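Local coordinates for protein formate dehydrogenase subunit beta (Desulfovibrio gigas, PDB 1H0H) that transfers electrons through three [4Fe-4S] clusters as the beta subunit of a tungsten-containing formate dehydrogenase, which reversibly oxidises formate to carbon dioxide, at residues Y49-M54 / L66-Q71; C120-V124 / E210-A214; Y184-C190 / L200-P205. One frame throughout, in Å; residues are numbered along the deposited sequence.

Overall arrangement
Contact 1 closes first. It pairs 49-54 with 66-71, the two arms of a beta hairpin, across 11 intervening residues. The chain then runs on to 120-124, which meets the C-terminal residues 210-214 in contact 2, with 85 residues between. Contact 3 falls within that span: 184-190 turns back through a short hairpin onto 200-205, at the edge of the mixed sheet. Contact 1 is in series with both. Phe-68 of contact 1 packs on Ala-212 of contact 2 and Thr-201 of contact 3. Ala-212 and Val-213 of the tail rest on Pro-205 and Cys-190. Together the contacts tie the cluster-binding hairpin and loop to the C-terminal tail and the mixed sheet.

Contact 1: residues Y49-M54 / L66-Q71; sequences YKLVRM and LFFPDQ. With SF4 (iron/sulfur cluster), chain M.
Tyr-49 lies in the loop ahead of strand 51-59. Its ring edge lies towards sulfur S2 of the SF4 cluster, and Tyr-49 O accepts a CA-H...O contact from Gln-71 CA at 3.5 Å. The Lys-50 side chain bends at chi2 (t, p, t, t), which brings NZ into hydrogen bonds with Pro-69 O at 2.6 Å and Gln-71 OE1 at 2.8 Å. Lys-50 CB lies 3.7 Å from S1 of the SF4 cluster, and Gln-71 NE2 is 3.7 Å from FE3. Leu-51 and Asp-70 form a hydrogen-bonded antiparallel pair: Leu-51 N to Asp-70 O is 3.0 Å and Asp-70 N to Leu-51 O 2.8 Å. The strands form an antiparallel beta hairpin lying against two [4Fe-4S] sites, with axes 4.4 Å apart at closest and directions 159° apart. Lys-50 and Gln-71 line the pocket of the cluster held by Cys-21, Cys-137, Cys-140 and Cys-152. Val-52 and Pro-69, a non-hydrogen-bonded pair with CA atoms 4.1 Å apart, line that of the cluster held by Cys-11, Cys-14, Cys-17 and Cys-156. Pro-69 centres an inverse gamma turn. Arg-53 and Phe-68 are again a hydrogen-bonded pair: Arg-53 N to Phe-68 O is 2.8 Å and Phe-68 N to Arg-53 O 3.0 Å. The Arg-53 side chain (m, t, t) follows the face of Leu-51, Phe-68 and Asp-70, and Arg-53 NE makes a 2.7 Å salt bridge to Asp-70 OD2. Arg-53 also pairs with Asp-43, and Asp-70 with Arg-73. Met-54 (m) joins Val-52, Phe-67 and Pro-69 on the other face, its CG 3.8 Å from Phe-67 CD1.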
loop_
_atom_site.group_PDB
_atom_site.type_symbol
_atom_site.label_atom_id
_atom_site.label_comp_id
_atom_site.label_asym_id
_atom_site.label_seq_id
_atom_site.Cartn_x
_atom_site.Cartn_y
_atom_site.Cartn_z
ATOM N N TYR B 49 -4.137 3.172 -30.149
ATOM C CA TYR B 49 -4.536 4.489 -30.573
ATOM C C TYR B 49 -4.068 5.570 -29.616
ATOM O O TYR B 49 -4.059 6.737 -29.959
ATOM C CB TYR B 49 -6.043 4.594 -30.594
ATOM C CG TYR B 49 -6.836 3.535 -31.316
ATOM C CD1 TYR B 49 -6.271 2.723 -32.314
ATOM C CD2 TYR B 49 -8.181 3.365 -31.011
ATOM C CE1 TYR B 49 -7.032 1.789 -32.982
ATOM C CE2 TYR B 49 -8.935 2.435 -31.671
ATOM C CZ TYR B 49 -8.360 1.646 -32.650
ATOM O OH TYR B 49 -9.167 0.726 -33.281
ATOM N N LYS B 50 -3.744 5.172 -28.386
ATOM C CA LYS B 50 -3.376 6.128 -27.347
ATOM C C LYS B 50 -2.059 5.603 -26.840
ATOM O O LYS B 50 -1.951 4.432 -26.457
ATOM C CB LYS B 50 -4.464 6.157 -26.257
ATOM C CG LYS B 50 -4.251 7.188 -25.137
ATOM C CD LYS B 50 -4.269 8.642 -25.680
ATOM C CE LYS B 50 -4.516 9.638 -24.570
ATOM N NZ LYS B 50 -4.294 11.093 -24.959
ATOM N N LEU B 51 -1.040 6.446 -26.925
ATOM C CA LEU B 51 0.288 6.030 -26.549
ATOM C C LEU B 51 0.985 7.063 -25.679
ATOM O O LEU B 51 1.230 8.192 -26.106
ATOM C CB LEU B 51 1.106 5.782 -27.820
ATOM C CG LEU B 51 2.479 5.212 -27.514
ATOM C CD1 LEU B 51 2.370 3.802 -26.984
ATOM C CD2 LEU B 51 3.354 5.272 -28.767
ATOM N N VAL B 52 1.306 6.683 -24.446
ATOM C CA VAL B 52 2.002 7.620 -23.576
ATOM C C VAL B 52 3.493 7.626 -23.889
ATOM O O VAL B 52 4.230 6.672 -23.602
ATOM C CB VAL B 52 1.725 7.364 -22.066
ATOM C CG1 VAL B 52 2.519 8.340 -21.225
ATOM C CG2 VAL B 52 0.211 7.497 -21.774
ATOM N N ARG B 53 3.929 8.707 -24.522
ATOM C CA ARG B 53 5.314 8.832 -24.902
ATOM C C ARG B 53 6.058 9.423 -23.726
ATOM O O ARG B 53 5.497 10.216 -22.979
ATOM C CB ARG B 53 5.423 9.709 -26.139
ATOM C CG ARG B 53 4.833 9.090 -27.387
ATOM C CD ARG B 53 4.981 9.973 -28.616
ATOM N NE ARG B 53 4.228 9.501 -29.775
ATOM C CZ ARG B 53 4.613 8.493 -30.546
ATOM N NH1 ARG B 53 5.734 7.825 -30.272
ATOM N NH2 ARG B 53 3.884 8.148 -31.587
ATOM N N MET B 54 7.300 9.002 -23.527
ATOM C CA MET B 54 8.045 9.415 -22.343
ATOM C C MET B 54 9.478 9.707 -22.745
ATOM O O MET B 54 10.158 8.835 -23.327
ATOM C CB MET B 54 7.998 8.321 -21.256
ATOM C CG MET B 54 6.584 7.841 -20.854
ATOM S SD MET B 54 6.579 6.261 -19.881
ATOM C CE MET B 54 7.220 6.818 -18.270
ATOM N N LEU B 66 9.562 14.167 -19.603
ATOM C CA LEU B 66 8.443 14.750 -20.330
ATOM C C LEU B 66 7.538 13.707 -20.917
ATOM O O LEU B 66 7.990 12.796 -21.602
ATOM C CB LEU B 66 8.940 15.665 -21.456
ATOM C CG LEU B 66 9.918 16.746 -20.999
ATOM C CD1 LEU B 66 10.327 17.666 -22.159
ATOM C CD2 LEU B 66 9.329 17.557 -19.836
ATOM N N PHE B 67 6.252 13.884 -20.674
ATOM C CA PHE B 67 5.246 12.930 -21.080
ATOM C C PHE B 67 4.281 13.538 -22.109
ATOM O O PHE B 67 3.896 14.692 -21.991
ATOM C CB PHE B 67 4.466 12.465 -19.852
ATOM C CG PHE B 67 5.337 11.969 -18.718
ATOM C CD1 PHE B 67 6.393 11.114 -18.959
ATOM C CD2 PHE B 67 5.090 12.352 -17.408
ATOM C CE1 PHE B 67 7.200 10.665 -17.918
ATOM C CE2 PHE B 67 5.895 11.905 -16.365
ATOM C CZ PHE B 67 6.938 11.040 -16.615
ATOM N N PHE B 68 3.860 12.716 -23.061
ATOM C CA PHE B 68 2.972 13.119 -24.150
ATOM C C PHE B 68 2.029 11.962 -24.486
ATOM O O PHE B 68 2.427 10.992 -25.131
ATOM C CB PHE B 68 3.845 13.450 -25.373
ATOM C CG PHE B 68 3.179 14.304 -26.396
ATOM C CD1 PHE B 68 3.171 15.693 -26.268
ATOM C CD2 PHE B 68 2.613 13.743 -27.516
ATOM C CE1 PHE B 68 2.554 16.510 -27.253
ATOM C CE2 PHE B 68 1.995 14.543 -28.478
ATOM C CZ PHE B 68 1.971 15.921 -28.348
ATOM N N PRO B 69 0.782 12.036 -24.040
ATOM C CA PRO B 69 -0.202 10.960 -24.285
ATOM C C PRO B 69 -0.808 11.133 -25.681
ATOM O O PRO B 69 -1.902 11.675 -25.849
ATOM C CB PRO B 69 -1.274 11.197 -23.219
ATOM C CG PRO B 69 -1.079 12.552 -22.711
ATOM C CD PRO B 69 0.232 13.129 -23.235
ATOM N N ASP B 70 -0.086 10.602 -26.661
ATOM C CA ASP B 70 -0.337 10.816 -28.069
ATOM C C ASP B 70 -1.578 10.081 -28.580
ATOM O O ASP B 70 -1.926 9.009 -28.093
ATOM C CB ASP B 70 0.925 10.384 -28.819
ATOM C CG ASP B 70 1.087 11.067 -30.124
ATOM O OD1 ASP B 70 0.195 11.851 -30.518
ATOM O OD2 ASP B 70 2.083 10.853 -30.838
ATOM N N GLN B 71 -2.270 10.710 -29.516
ATOM C CA GLN B 71 -3.436 10.156 -30.174
ATOM C C GLN B 71 -3.702 11.071 -31.383
ATOM O O GLN B 71 -3.139 12.161 -31.480
ATOM C CB GLN B 71 -4.662 10.171 -29.244
ATOM C CG GLN B 71 -5.066 11.586 -28.876
ATOM C CD GLN B 71 -6.328 11.694 -27.992
ATOM O OE1 GLN B 71 -6.230 11.912 -26.783
ATOM N NE2 GLN B 71 -7.504 11.577 -28.606
HETATM FE FE1 SF4 M . -11.209 7.301 -27.206
HETATM FE FE2 SF4 M . -9.013 8.495 -26.061
HETATM FE FE3 SF4 M . -9.251 8.342 -28.817
HETATM FE FE4 SF4 M . -8.739 6.086 -27.321
HETATM S S1 SF4 M . -7.426 7.990 -27.525
HETATM S S2 SF4 M . -10.247 6.358 -29.030
HETATM S S3 SF4 M . -9.846 6.437 -25.441
HETATM S S4 SF4 M . -10.707 9.485 -27.510
#

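Contact 2: residues C120-V124 / E210-A214; sequences CPYDV and EYAVA. With SF4 (iron/sulfur cluster), chain N.
Neither segment has regular secondary structure. Residues 120-123 form a type I beta turn, with Asp-123 N hydrogen-bonded to Cys-120 O at 3.2 Å; the Asp-123 backbone is in the left-handed region (phi/psi 54/48). The tail 210-214 runs alongside, with CA atoms 5.1 Å apart for Tyr-122 and Tyr-211 and 5.2 Å for Pro-121 and Ala-214. One water bridges the backbones, donating to Pro-121 O (2.9 Å) and Val-213 O (2.8 Å). Cys-120 SG (chi1 t) binds FE1 of the SF4 cluster at 2.2 Å and accepts a 3.3 Å hydrogen bond from Val-124 N; Cys-72, Cys-75 and Cys-80 are the other cluster ligands. Tyr-122 (m) lies between cluster and tail, CD2 3.5 Å from S4 and CD1 3.4 Å from Tyr-211 O. Asp-123 CB makes a CH-pi contact with the Tyr-211 ring, 4.1 Å from its centroid. Pro-121 CB meets Ala-214 CB at 3.8 Å. Asp-191 OD2, beyond strand 188-189, is hydrogen-bonded to Tyr-122 OH and Ala-214 N, tying the C terminus to the loop between helix 113-119 and strand 126-127.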
loop_
_atom_site.group_PDB
_atom_site.type_symbol
_atom_site.label_atom_id
_atom_site.label_comp_id
_atom_site.label_asym_id
_atom_site.label_seq_id
_atom_site.Cartn_x
_atom_site.Cartn_y
_atom_site.Cartn_z
ATOM N N CYS B 120 -0.685 12.542 -43.031
ATOM C CA CYS B 120 -0.801 12.938 -41.626
ATOM C C CYS B 120 0.468 13.618 -41.105
ATOM O O CYS B 120 1.517 13.000 -40.976
ATOM C CB CYS B 120 -1.125 11.756 -40.744
ATOM S SG CYS B 120 -1.219 12.235 -39.004
ATOM N N PRO B 121 0.354 14.887 -40.758
ATOM C CA PRO B 121 1.505 15.657 -40.274
ATOM C C PRO B 121 2.002 15.101 -38.954
ATOM O O PRO B 121 3.146 15.340 -38.572
ATOM C CB PRO B 121 0.916 17.054 -40.046
ATOM C CG PRO B 121 -0.353 17.072 -40.834
ATOM C CD PRO B 121 -0.882 15.680 -40.795
ATOM N N TYR B 122 1.148 14.346 -38.276
ATOM C CA TYR B 122 1.458 13.845 -36.957
ATOM C C TYR B 122 1.843 12.372 -36.930
ATOM O O TYR B 122 2.069 11.808 -35.864
ATOM C CB TYR B 122 0.263 14.119 -36.026
ATOM C CG TYR B 122 -0.129 15.573 -36.078
ATOM C CD1 TYR B 122 0.623 16.522 -35.402
ATOM C CD2 TYR B 122 -1.195 16.006 -36.862
ATOM C CE1 TYR B 122 0.306 17.840 -35.461
ATOM C CE2 TYR B 122 -1.520 17.340 -36.945
ATOM C CZ TYR B 122 -0.764 18.246 -36.228
ATOM O OH TYR B 122 -1.040 19.568 -36.266
ATOM N N ASP B 123 1.871 11.759 -38.100
ATOM C CA ASP B 123 2.250 10.367 -38.277
ATOM C C ASP B 123 1.436 9.433 -37.392
ATOM O O ASP B 123 1.985 8.582 -36.712
ATOM C CB ASP B 123 3.750 10.181 -38.020
ATOM C CG ASP B 123 4.213 8.809 -38.401
ATOM O OD1 ASP B 123 3.650 8.252 -39.367
ATOM O OD2 ASP B 123 5.106 8.205 -37.773
ATOM N N VAL B 124 0.121 9.623 -37.397
ATOM C CA VAL B 124 -0.783 8.871 -36.544
ATOM C C VAL B 124 -1.394 7.545 -37.067
ATOM O O VAL B 124 -1.322 6.547 -36.347
ATOM C CB VAL B 124 -1.885 9.799 -35.960
ATOM C CG1 VAL B 124 -2.982 9.001 -35.245
ATOM C CG2 VAL B 124 -1.261 10.826 -35.012
ATOM N N GLU B 210 8.760 14.004 -31.670
ATOM C CA GLU B 210 9.235 14.597 -32.932
ATOM C C GLU B 210 8.105 15.123 -33.789
ATOM O O GLU B 210 8.296 16.023 -34.610
ATOM C CB GLU B 210 10.070 13.592 -33.725
ATOM C CG GLU B 210 9.361 12.289 -34.093
ATOM C CD GLU B 210 10.293 11.294 -34.807
ATOM O OE1 GLU B 210 11.247 11.724 -35.507
ATOM O OE2 GLU B 210 10.083 10.071 -34.659
ATOM N N TYR B 211 6.919 14.578 -33.579
ATOM C CA TYR B 211 5.762 14.959 -34.361
ATOM C C TYR B 211 4.696 15.619 -33.519
ATOM O O TYR B 211 3.536 15.642 -33.899
ATOM C CB TYR B 211 5.184 13.749 -35.077
ATOM C CG TYR B 211 6.164 13.041 -35.989
ATOM C CD1 TYR B 211 6.801 13.714 -37.027
ATOM C CD2 TYR B 211 6.436 11.691 -35.824
ATOM C CE1 TYR B 211 7.689 13.051 -37.867
ATOM C CE2 TYR B 211 7.296 11.023 -36.658
ATOM C CZ TYR B 211 7.928 11.695 -37.672
ATOM O OH TYR B 211 8.800 11.019 -38.503
ATOM N N ALA B 212 5.109 16.190 -32.400
ATOM C CA ALA B 212 4.214 16.962 -31.536
ATOM C C ALA B 212 3.494 18.085 -32.289
ATOM O O ALA B 212 2.295 18.275 -32.079
ATOM C CB ALA B 212 4.960 17.517 -30.360
ATOM N N VAL B 213 4.212 18.856 -33.112
ATOM C CA VAL B 213 3.549 19.876 -33.946
ATOM C C VAL B 213 3.811 19.589 -35.414
ATOM O O VAL B 213 4.752 18.878 -35.749
ATOM C CB VAL B 213 3.976 21.319 -33.642
ATOM C CG1 VAL B 213 3.647 21.689 -32.213
ATOM C CG2 VAL B 213 5.449 21.533 -33.940
ATOM N N ALA B 214 2.976 20.133 -36.285
ATOM C CA ALA B 214 3.118 19.866 -37.712
ATOM C C ALA B 214 4.385 20.526 -38.260
ATOM O O ALA B 214 5.037 19.985 -39.167
ATOM C CB ALA B 214 1.898 20.343 -38.467
ATOM O OXT ALA B 214 4.772 21.608 -37.803
HETATM FE FE1 SF4 N . -3.444 12.553 -38.838
HETATM FE FE2 SF4 N . -5.600 12.218 -37.150
HETATM FE FE3 SF4 N . -5.128 14.711 -38.481
HETATM FE FE4 SF4 N . -5.918 12.498 -39.936
HETATM S S1 SF4 N . -7.200 13.659 -38.317
HETATM S S2 SF4 N . -4.301 13.859 -40.511
HETATM S S3 SF4 N . -4.843 10.764 -38.740
HETATM S S4 SF4 N . -3.800 13.666 -36.807
HETATM O O HOH W 1 5.377 16.833 -37.520
#

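Contact 3: residues Y184-C190 / L200-P205; sequences YSDAKLC and LTAHNP
Leu-200 is central to the apolar part. Its CB meets Leu-189 CD2 at 3.8 Å, and the two residues form a non-hydrogen-bonded antiparallel pair, with CA atoms 4.5 Å apart. Leu-189 (m, t) and Leu-200 (t, p) share the face covered by helix 166-180. Lys-188 and Thr-201 are on the other face. They make the hydrogen-bonded pair of this short beta hairpin, in which 188-189 is an outermost strand of the mixed four-stranded sheet, beside 197-201: Lys-188 N to Thr-201 O and Thr-201 N to Lys-188 O are both 3.0 Å. Cys-190 SG (m) lies 4.1 Å, and Lys-188 CD (chi1 p) 3.7 Å, from Pro-205 CG. Tyr-184 to Ala-187 form a type I beta turn, closed by Ala-187 N to Tyr-184 O at 2.8 Å. The Tyr-184 ring (chi1 m) takes Ala-202 CB over its face, 4.2 Å from the centroid, as a CH-pi contact. The His-203 ring is its neighbour, centroids 5.5 Å apart and planes at 83°. At the polar edge, Thr-201 OG1 donates to His-203 O at 3.2 Å. One water accepts from Asp-186 N (2.7 Å) and donates to Ala-202 O (2.8 Å). Another accepts from Asn-204 N (3.0 Å) and donates weakly to Asp-186 OD2 (3.4 Å). Backbone hydrogen bonds between the segments are thus the two of the Lys-188 and Thr-201 pair; Cys-190 pairs on with Phe-199. Toward Tyr-184 and Asn-204, packing and water join the two segments.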
loop_
_atom_site.group_PDB
_atom_site.type_symbol
_atom_site.label_atom_id
_atom_site.label_comp_id
_atom_site.label_asym_id
_atom_site.label_seq_id
_atom_site.Cartn_x
_atom_site.Cartn_y
_atom_site.Cartn_z
ATOM N N TYR B 184 7.484 29.190 -17.596
ATOM C CA TYR B 184 7.917 28.325 -18.683
ATOM C C TYR B 184 7.855 29.138 -19.944
ATOM O O TYR B 184 6.933 29.026 -20.742
ATOM C CB TYR B 184 7.036 27.068 -18.773
ATOM C CG TYR B 184 7.245 26.147 -17.592
ATOM C CD1 TYR B 184 8.369 25.328 -17.515
ATOM C CD2 TYR B 184 6.341 26.121 -16.543
ATOM C CE1 TYR B 184 8.574 24.495 -16.429
ATOM C CE2 TYR B 184 6.540 25.298 -15.453
ATOM C CZ TYR B 184 7.663 24.492 -15.400
ATOM O OH TYR B 184 7.850 23.674 -14.310
ATOM N N SER B 185 8.869 29.958 -20.134
ATOM C CA SER B 185 8.830 30.888 -21.242
ATOM C C SER B 185 8.847 30.211 -22.605
ATOM O O SER B 185 8.613 30.858 -23.625
ATOM C CB SER B 185 9.903 31.976 -21.108
ATOM O OG SER B 185 11.198 31.426 -20.988
ATOM N N ASP B 186 9.100 28.909 -22.643
ATOM C CA ASP B 186 9.026 28.207 -23.927
ATOM C C ASP B 186 7.762 27.330 -24.057
ATOM O O ASP B 186 7.640 26.503 -24.972
ATOM C CB ASP B 186 10.300 27.409 -24.191
ATOM C CG ASP B 186 11.543 28.291 -24.196
ATOM O OD1 ASP B 186 11.410 29.502 -23.929
ATOM O OD2 ASP B 186 12.693 27.871 -24.463
ATOM N N ALA B 187 6.807 27.527 -23.162
ATOM C CA ALA B 187 5.586 26.744 -23.227
ATOM C C ALA B 187 4.782 27.177 -24.434
ATOM O O ALA B 187 4.841 28.338 -24.830
ATOM C CB ALA B 187 4.775 26.936 -21.989
ATOM N N LYS B 188 4.040 26.250 -25.027
ATOM C CA LYS B 188 3.127 26.626 -26.111
ATOM C C LYS B 188 2.060 25.580 -26.345
ATOM O O LYS B 188 2.154 24.470 -25.843
ATOM C CB LYS B 188 3.884 26.858 -27.414
ATOM C CG LYS B 188 4.741 25.675 -27.823
ATOM C CD LYS B 188 5.473 25.967 -29.140
ATOM C CE LYS B 188 4.531 25.847 -30.310
ATOM N NZ LYS B 188 5.039 26.590 -31.511
ATOM N N LEU B 189 1.039 25.967 -27.106
ATOM C CA LEU B 189 0.008 25.044 -27.517
ATOM C C LEU B 189 0.479 24.490 -28.851
ATOM O O LEU B 189 1.162 25.174 -29.598
ATOM C CB LEU B 189 -1.327 25.750 -27.671
ATOM C CG LEU B 189 -1.860 26.319 -26.365
ATOM C CD1 LEU B 189 -3.176 27.015 -26.603
ATOM C CD2 LEU B 189 -2.030 25.150 -25.397
ATOM N N CYS B 190 0.123 23.245 -29.136
ATOM C CA CYS B 190 0.567 22.606 -30.356
ATOM C C CYS B 190 -0.510 22.774 -31.445
ATOM O O CYS B 190 -1.616 22.271 -31.317
ATOM C CB CYS B 190 0.910 21.139 -30.058
ATOM S SG CYS B 190 2.277 20.931 -28.848
ATOM N N LEU B 200 -0.795 21.172 -24.594
ATOM C CA LEU B 200 0.025 22.212 -24.010
ATOM C C LEU B 200 1.324 21.553 -23.609
ATOM O O LEU B 200 1.307 20.482 -22.987
ATOM C CB LEU B 200 -0.629 22.817 -22.760
ATOM C CG LEU B 200 0.265 23.750 -21.925
ATOM C CD1 LEU B 200 0.693 24.978 -22.740
ATOM C CD2 LEU B 200 -0.411 24.216 -20.658
ATOM N N THR B 201 2.442 22.150 -24.006
ATOM C CA THR B 201 3.759 21.688 -23.581
ATOM C C THR B 201 4.439 22.820 -22.868
ATOM O O THR B 201 4.137 23.988 -23.129
ATOM C CB THR B 201 4.622 21.188 -24.754
ATOM O OG1 THR B 201 4.646 22.151 -25.828
ATOM C CG2 THR B 201 4.034 19.923 -25.338
ATOM N N ALA B 202 5.351 22.485 -21.958
ATOM C CA ALA B 202 6.042 23.497 -21.183
ATOM C C ALA B 202 7.373 23.900 -21.822
ATOM O O ALA B 202 8.002 24.838 -21.387
ATOM C CB ALA B 202 6.257 23.012 -19.746
ATOM N N HIS B 203 7.785 23.163 -22.844
ATOM C CA HIS B 203 9.043 23.412 -23.528
ATOM C C HIS B 203 8.856 23.078 -24.994
ATOM O O HIS B 203 7.787 22.640 -25.400
ATOM C CB HIS B 203 10.152 22.512 -22.953
ATOM C CG HIS B 203 10.165 22.461 -21.464
ATOM N ND1 HIS B 203 10.937 23.302 -20.699
ATOM C CD2 HIS B 203 9.468 21.692 -20.595
ATOM C CE1 HIS B 203 10.729 23.046 -19.420
ATOM N NE2 HIS B 203 9.843 22.069 -19.332
ATOM N N ASN B 204 9.901 23.285 -25.781
ATOM C CA ASN B 204 9.897 22.906 -27.182
ATOM C C ASN B 204 9.179 21.561 -27.396
ATOM O O ASN B 204 9.592 20.544 -26.841
ATOM C CB ASN B 204 11.341 22.786 -27.640
ATOM C CG ASN B 204 11.470 22.246 -29.045
ATOM O OD1 ASN B 204 10.489 22.150 -29.775
ATOM N ND2 ASN B 204 12.711 21.895 -29.434
ATOM N N PRO B 205 8.068 21.590 -28.135
ATOM C CA PRO B 205 7.268 20.403 -28.477
ATOM C C PRO B 205 8.055 19.171 -28.919
ATOM O O PRO B 205 7.701 18.028 -28.568
ATOM C CB PRO B 205 6.395 20.911 -29.637
ATOM C CG PRO B 205 6.152 22.329 -29.319
ATOM C CD PRO B 205 7.433 22.829 -28.630
HETATM O O HOH W 2 9.840 26.858 -21.028
HETATM O O HOH W 3 12.339 24.462 -24.597
#